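Local coordinates for L544 (Acanthamoeba polyphaga mimivirus, PDB 4AMQ), which is a virion protein that probably acts as a nucleotidyl transferase, binding manganese ions at a carboxylate site and possibly linked to transcription-coupled DNA repair, at residues G55-R58 with Y63-D66; R59-I64 with Q264-I269; F249-Y254 with N369-E374; P259-Q264 with T365-I370; T271-Y276 with K361-R366. All coordinates share one frame; numbering follows the deposited sequence.

Contact 1: G55-R58 with Y63-D66; sequences GSFR and YITD. With MN (manganese (II) ion), chain B; MN (manganese (II) ion), chain C.
Ser56 turns OG in between its backbone N and carbonyl carbon (chi1 66°), and Thr65 places OG1 in the same way (chi1 55°), which brings the two hydroxyls close, Ser56 OG lying 3.3 Å from Thr65 OG1. A water completes the join: 2.8 Å from Ser56 OG, it accepts from Thr65 N and donates to Asp66 O at 2.7 Å, so one small molecule gathers three polar groups. Thr65 OG1 in turn donates to the anti lone pair of Asp66 OD1 (3.0 Å), which helps to set the carboxylate's rotation alongside the metal bonds. Asp66 OD1 and OD2 both bind one manganese ion, at 2.4 and 2.6 Å, and OD2 bridges to the second at 2.2 Å; Asp68 and Asp213 help to complete the site. The edge of the Phe57 ring meets Ile64, CE1 to CD1 4.4 Å. A Gly-Ser pair opening a short helix, followed by an Asp-X-Asp on the next strand, is consistent with the polymerase-beta-type nucleotidyltransferase signature.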
# COMPACT_ATOMS: atom_id res chain seq x y z
N GLY A 55 0.45 8.96 9.24
CA GLY A 55 0.49 9.15 7.80
C GLY A 55 -0.43 10.20 7.23
O GLY A 55 -0.71 11.21 7.88
N SER A 56 -0.91 9.95 6.02
CA SER A 56 -1.68 10.94 5.26
C SER A 56 -3.03 11.27 5.88
O SER A 56 -3.51 12.40 5.75
CB SER A 56 -1.85 10.48 3.81
OG SER A 56 -2.65 9.31 3.73
N PHE A 57 -3.66 10.30 6.53
CA PHE A 57 -4.96 10.54 7.15
C PHE A 57 -4.83 11.46 8.37
O PHE A 57 -5.71 12.28 8.63
CB PHE A 57 -5.63 9.22 7.54
CG PHE A 57 -7.06 9.39 7.99
CD1 PHE A 57 -8.02 9.88 7.12
CD2 PHE A 57 -7.44 9.04 9.27
CE1 PHE A 57 -9.33 10.03 7.53
CE2 PHE A 57 -8.75 9.18 9.69
CZ PHE A 57 -9.70 9.68 8.81
N ARG A 58 -3.74 11.31 9.12
CA ARG A 58 -3.47 12.20 10.24
C ARG A 58 -3.34 13.64 9.74
O ARG A 58 -3.73 14.58 10.43
CB ARG A 58 -2.20 11.77 10.99
CG ARG A 58 -1.68 12.80 12.00
CD ARG A 58 -0.42 12.31 12.69
NE ARG A 58 0.54 11.75 11.73
CZ ARG A 58 1.71 11.22 12.07
NH1 ARG A 58 2.08 11.18 13.34
NH2 ARG A 58 2.52 10.74 11.13
N TYR A 63 -7.56 14.28 -0.79
CA TYR A 63 -7.85 13.09 -1.57
C TYR A 63 -7.43 11.83 -0.83
O TYR A 63 -6.37 11.26 -1.10
CB TYR A 63 -7.17 13.16 -2.93
CG TYR A 63 -7.70 14.26 -3.82
CD1 TYR A 63 -8.84 14.07 -4.59
CD2 TYR A 63 -7.06 15.49 -3.90
CE1 TYR A 63 -9.33 15.07 -5.41
CE2 TYR A 63 -7.54 16.50 -4.72
CZ TYR A 63 -8.67 16.28 -5.47
OH TYR A 63 -9.16 17.28 -6.28
N ILE A 64 -8.28 11.38 0.09
CA ILE A 64 -7.97 10.24 0.94
C ILE A 64 -7.45 9.04 0.14
O ILE A 64 -8.03 8.65 -0.87
CB ILE A 64 -9.19 9.81 1.77
CG1 ILE A 64 -9.66 10.96 2.65
CG2 ILE A 64 -8.86 8.59 2.62
CD1 ILE A 64 -10.86 10.63 3.50
N THR A 65 -6.34 8.47 0.60
CA THR A 65 -5.74 7.30 -0.04
C THR A 65 -5.94 6.06 0.81
O THR A 65 -6.54 5.08 0.36
CB THR A 65 -4.24 7.51 -0.29
OG1 THR A 65 -3.59 7.86 0.94
CG2 THR A 65 -4.03 8.63 -1.30
N ASP A 66 -5.44 6.10 2.04
CA ASP A 66 -5.61 4.99 2.96
C ASP A 66 -5.52 5.48 4.41
O ASP A 66 -5.25 6.66 4.66
CB ASP A 66 -4.55 3.92 2.71
CG ASP A 66 -3.15 4.41 3.01
OD1 ASP A 66 -2.77 5.49 2.51
OD2 ASP A 66 -2.42 3.72 3.75
MN MN B . -1.10 5.93 4.15
MN MN C . -0.91 2.25 4.36
O HOH W 1 -5.42 9.16 3.55
O HOH W 2 -0.26 6.91 2.30
O HOH W 3 -0.26 1.35 2.05

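Contact 2: R59-I64 with Q264-I269; sequences RRIPYI and QLEYII
Arg59 reaches from the loop after helix 55-58 to Glu266 on helix 259-272. Its CB already points at the helix, and the chain stays extended through CG to CD, which comes within 4.2 Å of Glu266 OE2. A bend at chi3 (-73°) turns NE off the line of the chain, and the guanidinium meets the carboxylate at its edge. NH1 does the work: it donates to Glu266 OE2 at 3.1 Å in a salt bridge bent to 137° at the hydrogen. The acceptor lies almost in the guanidinium plane and uses its syn lone pair, although the carboxylate plane stands 71° from that of the guanidinium. Beside the bridge, Ile61 CG2 approaches Glu266 OE2 at 4.4 Å. Both ends have further partners: Arg59 NH1 also forms a salt bridge with Glu270, and Glu266 OE1 one with Arg252, whose NH1 comes close to Arg59 NH1. This network links the helical domain to a loop whose Arg59 side chain lies about 7 Å from a manganese ion. The contact between the two domains here therefore rests mainly on charge, the two glutamates probably offsetting the repulsion between the two arginines.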
# COMPACT_ATOMS: atom_id res chain seq x y z
N ARG A 59 -2.78 13.80 8.54
CA ARG A 59 -2.65 15.11 7.92
C ARG A 59 -3.94 15.54 7.23
O ARG A 59 -4.04 16.66 6.72
CB ARG A 59 -1.49 15.12 6.91
CG ARG A 59 -0.11 15.05 7.54
CD ARG A 59 0.98 15.11 6.49
NE ARG A 59 1.09 13.87 5.72
CZ ARG A 59 0.94 13.79 4.40
NH1 ARG A 59 0.69 14.87 3.68
NH2 ARG A 59 1.06 12.61 3.80
N ARG A 60 -4.92 14.64 7.21
CA ARG A 60 -6.22 14.93 6.63
C ARG A 60 -6.13 15.44 5.20
O ARG A 60 -6.78 16.43 4.85
CB ARG A 60 -6.98 15.94 7.49
CG ARG A 60 -7.23 15.48 8.92
CD ARG A 60 -7.94 16.56 9.72
NE ARG A 60 -8.59 16.03 10.92
CZ ARG A 60 -8.02 15.99 12.12
NH1 ARG A 60 -6.79 16.45 12.30
NH2 ARG A 60 -8.69 15.50 13.15
N ILE A 61 -5.31 14.79 4.37
CA ILE A 61 -5.19 15.18 2.97
C ILE A 61 -6.54 15.09 2.28
O ILE A 61 -7.34 14.20 2.56
CB ILE A 61 -4.17 14.30 2.22
CG1 ILE A 61 -4.62 12.83 2.22
CG2 ILE A 61 -2.78 14.44 2.83
CD1 ILE A 61 -3.79 11.94 1.33
N PRO A 62 -6.81 16.03 1.36
CA PRO A 62 -8.13 16.13 0.72
C PRO A 62 -8.51 14.87 -0.06
O PRO A 62 -9.66 14.45 0.00
CB PRO A 62 -7.97 17.33 -0.23
CG PRO A 62 -6.50 17.48 -0.43
CD PRO A 62 -5.87 17.05 0.86
N TYR A 63 -7.56 14.28 -0.79
CA TYR A 63 -7.85 13.09 -1.57
C TYR A 63 -7.43 11.83 -0.83
O TYR A 63 -6.37 11.26 -1.10
CB TYR A 63 -7.17 13.16 -2.93
CG TYR A 63 -7.70 14.26 -3.82
CD1 TYR A 63 -8.84 14.07 -4.59
CD2 TYR A 63 -7.06 15.49 -3.90
CE1 TYR A 63 -9.33 15.07 -5.41
CE2 TYR A 63 -7.54 16.50 -4.72
CZ TYR A 63 -8.67 16.28 -5.47
OH TYR A 63 -9.16 17.28 -6.28
N ILE A 64 -8.28 11.38 0.09
CA ILE A 64 -7.97 10.24 0.94
C ILE A 64 -7.45 9.04 0.14
O ILE A 64 -8.03 8.65 -0.87
CB ILE A 64 -9.19 9.81 1.77
CG1 ILE A 64 -9.66 10.96 2.65
CG2 ILE A 64 -8.86 8.59 2.62
CD1 ILE A 64 -10.86 10.63 3.50
N GLN A 264 3.40 25.35 0.26
CA GLN A 264 3.35 25.30 -1.19
C GLN A 264 3.51 23.87 -1.69
O GLN A 264 2.79 23.43 -2.58
CB GLN A 264 4.43 26.21 -1.79
CG GLN A 264 4.23 27.68 -1.44
CD GLN A 264 5.37 28.56 -1.91
OE1 GLN A 264 6.44 28.08 -2.28
NE2 GLN A 264 5.14 29.87 -1.90
N LEU A 265 4.46 23.14 -1.10
CA LEU A 265 4.69 21.76 -1.49
C LEU A 265 3.50 20.87 -1.13
O LEU A 265 3.12 19.99 -1.90
CB LEU A 265 5.98 21.22 -0.87
CG LEU A 265 7.25 21.60 -1.63
CD1 LEU A 265 8.50 21.12 -0.90
CD2 LEU A 265 7.21 21.04 -3.05
N GLU A 266 2.90 21.12 0.03
CA GLU A 266 1.73 20.37 0.45
C GLU A 266 0.58 20.60 -0.52
O GLU A 266 -0.13 19.67 -0.89
CB GLU A 266 1.32 20.77 1.87
CG GLU A 266 0.18 19.93 2.45
CD GLU A 266 0.62 18.55 2.90
OE1 GLU A 266 1.77 18.15 2.59
OE2 GLU A 266 -0.17 17.85 3.57
N TYR A 267 0.40 21.85 -0.93
CA TYR A 267 -0.64 22.19 -1.88
C TYR A 267 -0.42 21.47 -3.21
O TYR A 267 -1.35 20.88 -3.77
CB TYR A 267 -0.70 23.70 -2.11
CG TYR A 267 -1.66 24.09 -3.22
CD1 TYR A 267 -3.00 24.34 -2.95
CD2 TYR A 267 -1.23 24.18 -4.53
CE1 TYR A 267 -3.88 24.69 -3.95
CE2 TYR A 267 -2.10 24.53 -5.54
CZ TYR A 267 -3.42 24.78 -5.25
OH TYR A 267 -4.28 25.12 -6.27
N ILE A 268 0.81 21.53 -3.71
CA ILE A 268 1.15 20.93 -4.99
C ILE A 268 0.94 19.42 -4.98
O ILE A 268 0.30 18.86 -5.88
CB ILE A 268 2.61 21.23 -5.36
CG1 ILE A 268 2.83 22.74 -5.49
CG2 ILE A 268 3.00 20.52 -6.65
CD1 ILE A 268 4.27 23.14 -5.67
N ILE A 269 1.48 18.76 -3.96
CA ILE A 269 1.41 17.31 -3.85
C ILE A 269 -0.01 16.82 -3.57
O ILE A 269 -0.49 15.90 -4.22
CB ILE A 269 2.36 16.80 -2.74
CG1 ILE A 269 3.82 17.15 -3.09
CG2 ILE A 269 2.20 15.30 -2.53
CD1 ILE A 269 4.81 16.83 -1.99

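Contact 3: F249-Y254 with N369-E374; sequences FPLRFY and NIIPKE
Tyr254 and Leu251, on the same side of helix 248-254, receive Ile371 from the connection between the long helix 334-368 and the short helix 373-376, a helix-to-loop packing within the helical domain. Ile371 fits between these two residues, which lie three apart on the helix. It runs across the Tyr254 ring, with its branches distributed along it. CD1 sits above the ring centre in a CH-pi contact, 3.8 Å from the centroid of Tyr254 and only 13° off the ring normal. CG1 is over the same face near the hydroxyl-bearing half, 3.6 Å from Tyr254 CE1, and CG2 extends the cover to the phenolic end, 4.0 Å from Tyr254 OH. With CG anti to the backbone N (chi1 -177°), Tyr254 lays its ring under Ile371. Leu251 meets the same methyl that caps the ring centre, and is itself backed by Leu265, Phe364, Tyr367 and Ile368, so the isoleucine tip is drawn into a larger apolar core joining three helices; Phe255 adds a further contact to Ile371. Next in the chain, Pro372 CD lies 4.2 Å from Tyr254 OH. On the helix side of Ile371, the methyl-to-methyl contact is Leu251 CD2 to Ile371 CD1 at 4.0 Å.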
# COMPACT_ATOMS: atom_id res chain seq x y z
N PHE A 249 8.44 14.57 -2.80
CA PHE A 249 8.29 14.05 -1.44
C PHE A 249 9.56 14.21 -0.60
O PHE A 249 9.49 14.60 0.56
CB PHE A 249 7.82 12.59 -1.46
CG PHE A 249 6.39 12.41 -1.89
CD1 PHE A 249 5.98 12.74 -3.17
CD2 PHE A 249 5.45 11.90 -1.00
CE1 PHE A 249 4.66 12.57 -3.56
CE2 PHE A 249 4.13 11.73 -1.39
CZ PHE A 249 3.74 12.07 -2.67
N PRO A 250 10.73 13.89 -1.18
CA PRO A 250 11.97 14.20 -0.44
C PRO A 250 12.10 15.70 -0.20
O PRO A 250 12.55 16.11 0.87
CB PRO A 250 13.07 13.71 -1.39
CG PRO A 250 12.42 12.64 -2.21
CD PRO A 250 10.99 13.09 -2.39
N LEU A 251 11.71 16.51 -1.18
CA LEU A 251 11.78 17.96 -1.03
C LEU A 251 10.88 18.45 0.10
O LEU A 251 11.26 19.32 0.87
CB LEU A 251 11.41 18.66 -2.33
CG LEU A 251 12.30 18.38 -3.55
CD1 LEU A 251 11.88 19.26 -4.72
CD2 LEU A 251 13.77 18.58 -3.22
N ARG A 252 9.68 17.87 0.20
CA ARG A 252 8.75 18.26 1.25
C ARG A 252 9.33 17.94 2.62
O ARG A 252 9.16 18.71 3.57
CB ARG A 252 7.38 17.58 1.06
CG ARG A 252 6.36 17.95 2.14
CD ARG A 252 4.97 17.43 1.81
NE ARG A 252 4.94 15.97 1.68
CZ ARG A 252 3.85 15.27 1.40
NH1 ARG A 252 2.68 15.88 1.22
NH2 ARG A 252 3.92 13.95 1.30
N PHE A 253 10.03 16.82 2.72
CA PHE A 253 10.70 16.47 3.97
C PHE A 253 11.81 17.47 4.27
O PHE A 253 11.95 17.93 5.40
CB PHE A 253 11.27 15.05 3.91
CG PHE A 253 11.95 14.63 5.18
CD1 PHE A 253 11.23 14.07 6.22
CD2 PHE A 253 13.33 14.79 5.33
CE1 PHE A 253 11.86 13.68 7.40
CE2 PHE A 253 13.96 14.40 6.50
CZ PHE A 253 13.23 13.85 7.53
N TYR A 254 12.59 17.82 3.24
CA TYR A 254 13.69 18.76 3.41
C TYR A 254 13.19 20.11 3.94
O TYR A 254 13.81 20.70 4.83
CB TYR A 254 14.44 18.97 2.09
CG TYR A 254 15.65 19.87 2.20
CD1 TYR A 254 15.53 21.25 2.06
CD2 TYR A 254 16.91 19.34 2.44
CE1 TYR A 254 16.63 22.08 2.16
CE2 TYR A 254 18.02 20.16 2.55
CZ TYR A 254 17.88 21.53 2.41
OH TYR A 254 18.98 22.35 2.51
N ASN A 369 16.25 24.01 -6.86
CA ASN A 369 17.13 25.15 -7.06
C ASN A 369 17.16 26.07 -5.85
O ASN A 369 17.97 26.99 -5.77
CB ASN A 369 16.74 25.94 -8.31
CG ASN A 369 17.16 25.26 -9.59
OD1 ASN A 369 17.97 24.34 -9.57
ND2 ASN A 369 16.61 25.71 -10.71
N ILE A 370 16.25 25.83 -4.91
CA ILE A 370 16.23 26.58 -3.66
C ILE A 370 17.26 25.99 -2.70
O ILE A 370 17.74 26.66 -1.80
CB ILE A 370 14.83 26.58 -3.03
CG1 ILE A 370 13.85 27.34 -3.93
CG2 ILE A 370 14.86 27.20 -1.65
CD1 ILE A 370 12.48 27.54 -3.32
N ILE A 371 17.59 24.72 -2.93
CA ILE A 371 18.62 24.03 -2.16
C ILE A 371 19.99 24.29 -2.77
O ILE A 371 20.12 24.37 -3.99
CB ILE A 371 18.35 22.51 -2.12
CG1 ILE A 371 17.00 22.22 -1.46
CG2 ILE A 371 19.47 21.77 -1.41
CD1 ILE A 371 16.60 20.77 -1.47
N PRO A 372 21.02 24.46 -1.92
CA PRO A 372 22.40 24.68 -2.40
C PRO A 372 22.98 23.47 -3.13
O PRO A 372 22.91 22.36 -2.59
CB PRO A 372 23.18 24.94 -1.11
CG PRO A 372 22.15 25.39 -0.11
CD PRO A 372 20.91 24.62 -0.46
N LYS A 373 23.55 23.68 -4.31
CA LYS A 373 24.08 22.59 -5.15
C LYS A 373 24.89 21.55 -4.37
O LYS A 373 24.84 20.35 -4.68
CB LYS A 373 24.91 23.16 -6.30
CG LYS A 373 25.63 22.11 -7.16
CD LYS A 373 24.64 21.28 -7.97
CE LYS A 373 25.34 20.12 -8.69
NZ LYS A 373 24.82 18.79 -8.24
N GLU A 374 25.65 22.01 -3.38
CA GLU A 374 26.47 21.12 -2.57
C GLU A 374 25.61 20.15 -1.77
O GLU A 374 25.96 18.98 -1.61
CB GLU A 374 27.36 21.93 -1.63
CG GLU A 374 26.60 22.94 -0.76
CD GLU A 374 27.39 23.39 0.45
OE1 GLU A 374 28.28 22.63 0.90
OE2 GLU A 374 27.12 24.50 0.96

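Contact 4: P259-Q264 with T365-I370; sequences PTISKQ and TRYINI
Tyr367 and Ile370, three residues apart, are the residues of segment 365-370 that meet helix 259-272: Tyr367 meets Ile261 and Gln264, Ile370 meets Ile261. Before them, Arg366 lays its CG over one face of the Tyr367 ring, 4.2 Å above the plane and toward the rim. CG of Tyr367 lies anti to its carbonyl carbon (chi1 -69°), carrying the ring past Ile261 to Gln264. The tyrosine and Ile261 slide by each other in opposite directions, Tyr367 CE1 3.6 Å from Ile261 CG2. At the end of the ring, Tyr367 OH donates to Gln264 OE1 at 2.7 Å. The amide oxygen lies at the ring edge, close to its plane, yet the hydroxyl approaches from 41° above the carbonyl plane, off either lone pair, and the two flat groups are turned 68° apart. Gln264 CB also packs on the hydroxyl, 3.1 Å from Tyr367 OH. Ile370 then finishes the run: it and Ile261 reach for each other tip to tip, CD1 to CD1 3.9 Å. Leu265, Ile268 and Leu251 pack on Tyr367 as well, so the ring is buried while its hydroxyl is still served. The two segments run in opposite senses, as in an antiparallel helix pair, here inside the helical domain.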
# COMPACT_ATOMS: atom_id res chain seq x y z
N PRO A 259 7.80 27.10 6.85
CA PRO A 259 6.34 27.24 6.71
C PRO A 259 5.92 27.55 5.27
O PRO A 259 5.14 26.81 4.68
CB PRO A 259 6.01 28.42 7.63
CG PRO A 259 7.29 29.18 7.75
CD PRO A 259 8.36 28.14 7.73
N THR A 260 6.44 28.64 4.72
CA THR A 260 6.04 29.09 3.39
C THR A 260 6.20 28.00 2.33
O THR A 260 5.28 27.75 1.55
CB THR A 260 6.84 30.34 2.97
OG1 THR A 260 6.75 31.34 3.99
CG2 THR A 260 6.29 30.90 1.66
N ILE A 261 7.36 27.36 2.31
CA ILE A 261 7.65 26.36 1.29
C ILE A 261 6.93 25.04 1.53
O ILE A 261 6.54 24.36 0.58
CB ILE A 261 9.17 26.11 1.16
CG1 ILE A 261 9.87 27.40 0.72
CG2 ILE A 261 9.45 25.00 0.16
CD1 ILE A 261 11.34 27.22 0.42
N SER A 262 6.74 24.67 2.80
CA SER A 262 6.04 23.43 3.12
C SER A 262 4.56 23.52 2.76
O SER A 262 3.96 22.53 2.33
CB SER A 262 6.24 23.04 4.58
OG SER A 262 5.82 24.07 5.46
N LYS A 263 3.97 24.70 2.93
CA LYS A 263 2.59 24.94 2.50
C LYS A 263 2.45 24.79 0.99
O LYS A 263 1.48 24.19 0.50
CB LYS A 263 2.12 26.34 2.91
CG LYS A 263 1.49 26.44 4.29
CD LYS A 263 2.52 26.25 5.39
CE LYS A 263 1.92 26.47 6.78
NZ LYS A 263 2.92 26.13 7.83
N GLN A 264 3.40 25.35 0.26
CA GLN A 264 3.35 25.30 -1.19
C GLN A 264 3.51 23.87 -1.69
O GLN A 264 2.79 23.43 -2.58
CB GLN A 264 4.43 26.21 -1.79
CG GLN A 264 4.23 27.68 -1.44
CD GLN A 264 5.37 28.56 -1.91
OE1 GLN A 264 6.44 28.08 -2.28
NE2 GLN A 264 5.14 29.87 -1.90
N THR A 365 12.24 21.22 -10.26
CA THR A 365 13.37 22.07 -10.61
C THR A 365 13.36 23.38 -9.83
O THR A 365 14.41 23.88 -9.43
CB THR A 365 13.42 22.36 -12.13
OG1 THR A 365 12.21 23.01 -12.53
CG2 THR A 365 13.59 21.07 -12.92
N ARG A 366 12.17 23.93 -9.62
CA ARG A 366 12.01 25.17 -8.87
C ARG A 366 12.50 25.05 -7.43
O ARG A 366 13.26 25.89 -6.95
CB ARG A 366 10.55 25.61 -8.88
CG ARG A 366 10.25 26.73 -7.90
CD ARG A 366 8.77 27.04 -7.89
NE ARG A 366 8.29 27.35 -9.23
CZ ARG A 366 7.00 27.52 -9.55
NH1 ARG A 366 6.07 27.41 -8.61
NH2 ARG A 366 6.66 27.80 -10.80
N TYR A 367 12.04 24.01 -6.74
CA TYR A 367 12.37 23.85 -5.32
C TYR A 367 13.75 23.23 -5.10
O TYR A 367 14.40 23.49 -4.08
CB TYR A 367 11.28 23.06 -4.59
CG TYR A 367 9.99 23.85 -4.46
CD1 TYR A 367 9.83 24.78 -3.45
CD2 TYR A 367 8.95 23.68 -5.37
CE1 TYR A 367 8.66 25.51 -3.32
CE2 TYR A 367 7.78 24.40 -5.25
CZ TYR A 367 7.64 25.32 -4.23
OH TYR A 367 6.48 26.04 -4.12
N ILE A 368 14.22 22.43 -6.05
CA ILE A 368 15.56 21.86 -5.95
C ILE A 368 16.60 22.97 -6.12
O ILE A 368 17.70 22.88 -5.57
CB ILE A 368 15.79 20.75 -6.99
CG1 ILE A 368 17.06 19.96 -6.66
CG2 ILE A 368 15.86 21.32 -8.40
CD1 ILE A 368 17.05 19.34 -5.28
N ASN A 369 16.25 24.01 -6.86
CA ASN A 369 17.13 25.15 -7.06
C ASN A 369 17.16 26.07 -5.85
O ASN A 369 17.97 26.99 -5.77
CB ASN A 369 16.74 25.94 -8.31
CG ASN A 369 17.16 25.26 -9.59
OD1 ASN A 369 17.97 24.34 -9.57
ND2 ASN A 369 16.61 25.71 -10.71
N ILE A 370 16.25 25.83 -4.91
CA ILE A 370 16.23 26.58 -3.66
C ILE A 370 17.26 25.99 -2.70
O ILE A 370 17.74 26.66 -1.80
CB ILE A 370 14.83 26.58 -3.03
CG1 ILE A 370 13.85 27.34 -3.93
CG2 ILE A 370 14.86 27.20 -1.65
CD1 ILE A 370 12.48 27.54 -3.32

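Contact 5: T271-Y276 with K361-R366; sequences TKFGLY and KKYFTR
Tyr363 is met by two consecutive residues, Lys272 and Phe273, which come at it in different ways. The lysine chain runs at about a right angle to the tyrosine, and its methylene carbons lie against the phenolic end: Lys272 CE is 3.1 Å from Tyr363 OH. A turn at chi4 (59°) bends NZ off the extended chain, leaving it 3.9 Å from Tyr363 OH, so carbon and not nitrogen makes the nearer touch. Phe273 passes Tyr363 at a slant and offers an edge: Tyr363 CE2 lies near the plane of the Phe273 ring, 4.1 Å from Phe273 CZ. Each ring also carries an aliphatic chain on one face: Lys272 CG sits above the centre of the Phe273 ring at 3.9 Å, while Lys362 CE lies over Tyr363, displaced toward the rim. Lys272 NZ and Lys362 NZ, like charges, stay 7.0 Å apart. Phe273 leaves helix 259-272 and takes the N-cap position of helix 274-292, and its ring also rests on Val356, Gln359 and Ser360. This is the junction between successive helices 259-272 and 274-292 packed against the side of the long helix 334-368.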
# COMPACT_ATOMS: atom_id res chain seq x y z
N THR A 271 -3.11 18.73 -3.28
CA THR A 271 -4.29 19.35 -3.89
C THR A 271 -4.20 19.41 -5.41
O THR A 271 -5.05 18.85 -6.11
CB THR A 271 -4.57 20.76 -3.32
OG1 THR A 271 -4.88 20.66 -1.92
CG2 THR A 271 -5.75 21.41 -4.03
N LYS A 272 -3.18 20.08 -5.92
CA LYS A 272 -3.01 20.20 -7.36
C LYS A 272 -2.90 18.84 -8.04
O LYS A 272 -3.52 18.61 -9.08
CB LYS A 272 -1.80 21.06 -7.69
CG LYS A 272 -1.61 21.30 -9.18
CD LYS A 272 -0.50 22.29 -9.44
CE LYS A 272 -0.23 22.41 -10.93
NZ LYS A 272 -1.44 22.84 -11.68
N PHE A 273 -2.11 17.94 -7.46
CA PHE A 273 -1.90 16.62 -8.04
C PHE A 273 -2.47 15.51 -7.17
O PHE A 273 -2.19 14.33 -7.39
CB PHE A 273 -0.41 16.38 -8.30
CG PHE A 273 0.20 17.37 -9.26
CD1 PHE A 273 -0.21 17.42 -10.58
CD2 PHE A 273 1.19 18.24 -8.83
CE1 PHE A 273 0.35 18.33 -11.46
CE2 PHE A 273 1.75 19.15 -9.71
CZ PHE A 273 1.33 19.20 -11.02
N GLY A 274 -3.27 15.89 -6.18
CA GLY A 274 -3.85 14.94 -5.25
C GLY A 274 -4.60 13.78 -5.90
O GLY A 274 -4.48 12.64 -5.45
N LEU A 275 -5.35 14.07 -6.95
CA LEU A 275 -6.18 13.04 -7.59
C LEU A 275 -5.34 12.04 -8.39
O LEU A 275 -5.70 10.86 -8.48
CB LEU A 275 -7.26 13.68 -8.48
CG LEU A 275 -8.25 12.71 -9.14
CD1 LEU A 275 -8.84 11.75 -8.12
CD2 LEU A 275 -9.35 13.46 -9.89
N TYR A 276 -4.24 12.50 -8.95
CA TYR A 276 -3.30 11.61 -9.63
C TYR A 276 -2.78 10.55 -8.67
O TYR A 276 -2.69 9.37 -9.02
CB TYR A 276 -2.12 12.40 -10.20
CG TYR A 276 -2.47 13.35 -11.32
CD1 TYR A 276 -3.02 14.60 -11.04
CD2 TYR A 276 -2.24 13.02 -12.65
CE1 TYR A 276 -3.34 15.48 -12.05
CE2 TYR A 276 -2.56 13.90 -13.67
CZ TYR A 276 -3.11 15.13 -13.36
OH TYR A 276 -3.43 16.02 -14.36
N LYS A 361 7.66 18.26 -13.15
CA LYS A 361 9.08 18.52 -13.36
C LYS A 361 9.50 19.93 -13.00
O LYS A 361 10.57 20.14 -12.44
CB LYS A 361 9.47 18.21 -14.81
CG LYS A 361 10.93 18.53 -15.14
CD LYS A 361 11.30 18.08 -16.55
CE LYS A 361 12.68 18.59 -16.93
NZ LYS A 361 13.74 18.18 -15.97
N LYS A 362 8.65 20.90 -13.32
CA LYS A 362 8.96 22.31 -13.09
C LYS A 362 8.92 22.67 -11.61
O LYS A 362 9.72 23.48 -11.14
CB LYS A 362 8.00 23.20 -13.87
CG LYS A 362 6.56 22.72 -13.83
CD LYS A 362 5.61 23.71 -14.49
CE LYS A 362 5.50 24.98 -13.68
NZ LYS A 362 4.35 25.82 -14.11
N TYR A 363 7.98 22.08 -10.88
CA TYR A 363 7.90 22.32 -9.44
C TYR A 363 9.09 21.69 -8.74
O TYR A 363 9.55 22.18 -7.71
CB TYR A 363 6.59 21.81 -8.87
CG TYR A 363 5.40 22.50 -9.48
CD1 TYR A 363 4.96 23.72 -9.00
CD2 TYR A 363 4.72 21.93 -10.56
CE1 TYR A 363 3.87 24.36 -9.56
CE2 TYR A 363 3.64 22.57 -11.13
CZ TYR A 363 3.22 23.78 -10.63
OH TYR A 363 2.14 24.42 -11.19
N PHE A 364 9.58 20.58 -9.29
CA PHE A 364 10.78 19.97 -8.77
C PHE A 364 11.98 20.89 -8.99
O PHE A 364 12.64 21.30 -8.04
CB PHE A 364 11.04 18.62 -9.44
CG PHE A 364 12.34 17.99 -9.02
CD1 PHE A 364 12.47 17.43 -7.76
CD2 PHE A 364 13.43 17.99 -9.87
CE1 PHE A 364 13.67 16.86 -7.37
CE2 PHE A 364 14.63 17.42 -9.48
CZ PHE A 364 14.75 16.85 -8.23
N THR A 365 12.24 21.22 -10.26
CA THR A 365 13.37 22.07 -10.61
C THR A 365 13.36 23.38 -9.83
O THR A 365 14.41 23.88 -9.43
CB THR A 365 13.42 22.36 -12.13
OG1 THR A 365 12.21 23.01 -12.53
CG2 THR A 365 13.59 21.07 -12.92
N ARG A 366 12.17 23.93 -9.62
CA ARG A 366 12.01 25.17 -8.87
C ARG A 366 12.50 25.05 -7.43
O ARG A 366 13.26 25.89 -6.95
CB ARG A 366 10.55 25.61 -8.88
CG ARG A 366 10.25 26.73 -7.90
CD ARG A 366 8.77 27.04 -7.89
NE ARG A 366 8.29 27.35 -9.23
CZ ARG A 366 7.00 27.52 -9.55
NH1 ARG A 366 6.07 27.41 -8.61
NH2 ARG A 366 6.66 27.80 -10.80

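Following the chain from the N terminus, contact 1 closes a tight loop of four residues leading into the metal-bearing strand 66-72. Contact 2 begins in that same loop, sharing Tyr63 and Ile64, and closes nearly 200 residues later on helix 259-272, joining the nucleotidyltransferase domain to the helical one. Contacts 3 and 4 open before contact 2 has closed and end together near residue 370, so both cross it. Contact 5 starts after contact 2 ends and is nested inside the loop closed by contact 3. Contacts 3, 4 and 5 lie wholly within the helical domain, tying helices 248-254, 259-272 and 274-292 to helix 334-368 and its exit.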